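Local coordinates for 23S rRNA (guanine(2535)-N(1))-methyltransferase (Streptomyces viridochromogenes, PDB 1O9G), which transfers a methyl group from S-adenosyl-L-methionine to N1 of guanosine 2535 in 23S ribosomal RNA, which confers resistance to the orthosomycin antibiotic avilamycin, at residues Arg42-Ala45 with Arg46-Gly49; Ala88-Glu91 with Leu92-Lys95. The protein carries 3 engineered substitutions. All blocks are in the same frame, centred on the assembly; numbering follows the deposited sequence.

Interaction 1: residues Arg42-Ala45 with Arg46-Gly49; sequences RALA and RLPG
L47 lays its CD1 methyl against L44 of the preceding helical turn, CD1 meeting L44 CD2 at 3.9 Å. The contact forms where helix 33-45 of this Rossmann-like methyltransferase runs out into the loop leading to strand 53-57. Across the turn i+3 bonds predominate: R46 N reaches A43 O at 3.0 Å and L47 N reaches L44 O at 3.2 Å, the latter with an N-H...O angle of 161°. The i+4 bond from R46 N to R42 O is weak. L47 then leaves the turn with its backbone extended, and its CG, anti to its own carbonyl carbon (chi1 -67°), lies 3.8 Å from A43 O. Both leucines also touch V53. R46 packs its CG 3.4 Å from R42 O, then bends at chi2 and carries its NE to a salt bridge with E228 outside the two segments; R42 NH1 pairs with the same carboxylate, and R42 NE with E38. Two waters knit the turn to the loop: one donates to A45 O and L47 O, the other to L44 O and G49 O, 2.8 Å from each.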
loop_
_atom_site.group_PDB
_atom_site.type_symbol
_atom_site.label_atom_id
_atom_site.label_comp_id
_atom_site.label_asym_id
_atom_site.label_seq_id
_atom_site.Cartn_x
_atom_site.Cartn_y
_atom_site.Cartn_z
ATOM N N ARG A 42 5.853 2.828 -11.293
ATOM C CA ARG A 42 7.266 3.161 -11.342
ATOM C C ARG A 42 8.120 2.048 -10.722
ATOM O O ARG A 42 9.206 1.740 -11.209
ATOM C CB ARG A 42 7.575 4.503 -10.648
ATOM C CG ARG A 42 7.116 5.707 -11.463
ATOM C CD ARG A 42 7.294 7.021 -10.743
ATOM N NE ARG A 42 6.848 8.180 -11.519
ATOM C CZ ARG A 42 7.540 9.293 -11.690
ATOM N NH1 ARG A 42 8.766 9.431 -11.213
ATOM N NH2 ARG A 42 6.993 10.289 -12.360
ATOM N N ALA A 43 7.654 1.470 -9.633
ATOM C CA ALA A 43 8.376 0.382 -9.017
ATOM C C ALA A 43 8.415 -0.836 -9.934
ATOM O O ALA A 43 9.457 -1.478 -10.104
ATOM C CB ALA A 43 7.757 0.036 -7.687
ATOM N N LEU A 44 7.276 -1.196 -10.517
ATOM C CA LEU A 44 7.234 -2.335 -11.432
ATOM C C LEU A 44 8.223 -2.125 -12.574
ATOM O O LEU A 44 8.824 -3.093 -13.042
ATOM C CB LEU A 44 5.840 -2.514 -12.028
ATOM C CG LEU A 44 4.709 -3.003 -11.123
ATOM C CD1 LEU A 44 3.431 -3.141 -11.959
ATOM C CD2 LEU A 44 5.074 -4.293 -10.465
ATOM N N ALA A 45 8.402 -0.882 -13.036
ATOM C CA ALA A 45 9.292 -0.603 -14.157
ATOM C C ALA A 45 10.743 -0.824 -13.801
ATOM O O ALA A 45 11.578 -0.935 -14.684
ATOM C CB ALA A 45 9.097 0.812 -14.675
ATOM N N ARG A 46 11.054 -0.870 -12.513
ATOM C CA ARG A 46 12.431 -1.108 -12.039
ATOM C C ARG A 46 12.736 -2.567 -11.652
ATOM O O ARG A 46 13.841 -2.910 -11.237
ATOM C CB ARG A 46 12.735 -0.172 -10.869
ATOM C CG ARG A 46 12.596 1.283 -11.195
ATOM C CD ARG A 46 13.906 1.915 -11.474
ATOM N NE ARG A 46 13.829 3.325 -11.849
ATOM C CZ ARG A 46 14.782 3.950 -12.502
ATOM N NH1 ARG A 46 15.883 3.296 -12.844
ATOM N NH2 ARG A 46 14.645 5.230 -12.823
ATOM N N LEU A 47 11.756 -3.448 -11.804
ATOM C CA LEU A 47 11.997 -4.866 -11.581
ATOM C C LEU A 47 12.636 -5.497 -12.807
ATOM O O LEU A 47 12.398 -5.031 -13.909
ATOM C CB LEU A 47 10.699 -5.575 -11.276
ATOM C CG LEU A 47 10.019 -5.215 -9.969
ATOM C CD1 LEU A 47 8.648 -5.845 -9.931
ATOM C CD2 LEU A 47 10.782 -5.677 -8.755
ATOM N N PRO A 48 13.437 -6.551 -12.618
ATOM C CA PRO A 48 14.052 -7.262 -13.755
ATOM C C PRO A 48 13.047 -7.792 -14.791
ATOM O O PRO A 48 13.300 -7.707 -16.005
ATOM C CB PRO A 48 14.797 -8.433 -13.092
ATOM C CG PRO A 48 14.919 -8.077 -11.643
ATOM C CD PRO A 48 13.879 -7.090 -11.322
ATOM N N GLY A 49 11.933 -8.322 -14.318
ATOM C CA GLY A 49 10.935 -8.943 -15.187
ATOM C C GLY A 49 9.517 -8.556 -14.848
ATOM O O GLY A 49 9.303 -7.839 -13.883
HETATM O O HOH W 1 7.657 -5.555 -13.660
HETATM O O HOH W 2 13.696 -2.670 -14.897
#

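Interaction 2: residues Ala88-Glu91 with Leu92-Lys95; sequences APLE and LAAK
Residues 88-95 form about two continuous turns of helix 87-98, with helical backbone angles throughout. The i+4 bonds differ in quality. A93 N points at P89 O over 3.0 Å with an N-H...O angle of 162°, A94 N meets L90 O at 2.9 Å, and K95 N reaches E91 O only weakly. P89 O takes a second, weak bond from L92 N, so it has two donors. P89 itself, lacking an N-H, fits the first turn, where no amide donor is needed. Along the helix the side chains mostly brush carbonyl oxygens of the preceding turn: A94 CB lies 3.5 Å from L90 O, and L92 CB the same distance from P89 O. Apolar side-chain contact is slight, L90 CD2 to A93 CB at 4.4 Å. With CG anti to the backbone N (chi1 -165°), the L92 side chain leads away from 88-91, and it touches H23 and A25. E91 and K95 belong to the exposed side. Among loop residues, P89 meets Y28 and L90 meets C60. On the inner side L90 also touches T151, and together L90 and A93 lie on I149 of strand 147-151, the outermost parallel strand.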
loop_
_atom_site.group_PDB
_atom_site.type_symbol
_atom_site.label_atom_id
_atom_site.label_comp_id
_atom_site.label_asym_id
_atom_site.label_seq_id
_atom_site.Cartn_x
_atom_site.Cartn_y
_atom_site.Cartn_z
ATOM N N ALA A 88 -4.390 -1.209 16.805
ATOM C CA ALA A 88 -5.473 -0.305 16.411
ATOM C C ALA A 88 -5.651 -0.222 14.897
ATOM O O ALA A 88 -6.718 -0.581 14.382
ATOM C CB ALA A 88 -5.282 1.101 17.022
ATOM N N PRO A 89 -4.619 0.199 14.162
ATOM C CA PRO A 89 -4.760 0.305 12.715
ATOM C C PRO A 89 -5.147 -1.053 12.152
ATOM O O PRO A 89 -5.949 -1.107 11.228
ATOM C CB PRO A 89 -3.359 0.733 12.239
ATOM C CG PRO A 89 -2.439 0.546 13.399
ATOM C CD PRO A 89 -3.270 0.578 14.615
ATOM N N LEU A 90 -4.613 -2.126 12.721
ATOM C CA LEU A 90 -4.712 -3.426 12.077
ATOM C C LEU A 90 -6.107 -4.009 11.986
ATOM O O LEU A 90 -6.395 -4.728 11.051
ATOM C CB LEU A 90 -3.733 -4.408 12.671
ATOM C CG LEU A 90 -2.246 -4.121 12.440
ATOM C CD1 LEU A 90 -1.390 -5.147 13.125
ATOM C CD2 LEU A 90 -1.951 -4.103 10.962
ATOM N N GLU A 91 -6.968 -3.676 12.933
ATOM C CA GLU A 91 -8.362 -4.091 12.885
ATOM C C GLU A 91 -9.010 -3.526 11.631
ATOM O O GLU A 91 -9.708 -4.225 10.910
ATOM C CB GLU A 91 -9.157 -3.593 14.127
ATOM C CG GLU A 91 -8.734 -4.086 15.520
ATOM C CD GLU A 91 -9.645 -3.569 16.670
ATOM O OE1 GLU A 91 -10.300 -2.521 16.495
ATOM O OE2 GLU A 91 -9.720 -4.182 17.763
ATOM N N LEU A 92 -8.751 -2.259 11.342
ATOM C CA LEU A 92 -9.320 -1.637 10.161
ATOM C C LEU A 92 -8.648 -2.157 8.891
ATOM O O LEU A 92 -9.323 -2.391 7.898
ATOM C CB LEU A 92 -9.211 -0.133 10.237
ATOM C CG LEU A 92 -10.081 0.630 9.229
ATOM C CD1 LEU A 92 -11.589 0.463 9.503
ATOM C CD2 LEU A 92 -9.718 2.086 9.302
ATOM N N ALA A 93 -7.334 -2.376 8.930
ATOM C CA ALA A 93 -6.617 -2.944 7.794
ATOM C C ALA A 93 -7.183 -4.302 7.417
ATOM O O ALA A 93 -7.326 -4.629 6.249
ATOM C CB ALA A 93 -5.115 -3.033 8.023
ATOM N N ALA A 94 -7.571 -5.071 8.423
ATOM C CA ALA A 94 -8.125 -6.384 8.176
ATOM C C ALA A 94 -9.473 -6.262 7.451
ATOM O O ALA A 94 -9.762 -7.059 6.579
ATOM C CB ALA A 94 -8.276 -7.149 9.458
ATOM N N LYS A 95 -10.309 -5.292 7.822
ATOM C CA LYS A 95 -11.567 -5.045 7.116
ATOM C C LYS A 95 -11.301 -4.667 5.670
ATOM O O LYS A 95 -12.012 -5.101 4.766
ATOM C CB LYS A 95 -12.421 -3.954 7.794
ATOM C CG LYS A 95 -13.014 -4.363 9.109
ATOM C CD LYS A 95 -13.952 -3.276 9.633
ATOM C CE LYS A 95 -15.342 -3.336 9.014
ATOM N NZ LYS A 95 -16.336 -2.627 9.860
#

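Overall arrangement
Interactions 1 and 2 are both local, i+3 and i+4 in character, yet they lie on opposite sides of the chain's centre, with centres about 29 Å apart and nearest atoms about 21 Å apart. Each is partly buried and packs a helix against the seven-stranded sheet, but not against the same strands: 42-49 meets strands 53-57, 209-214 and 235-241, whereas 88-95 meets the edge strand 147-151. The chemistry differs: 42-49 combines i+3 bonds, water bridges and a leucine pair, its arginines turning outward to glutamates elsewhere; within helix 87-98, from near its start, 88-95 is held mainly by i+4 backbone bonds, one of them weak, with L90 and A93 on the strand side and E91 and K95 exposed.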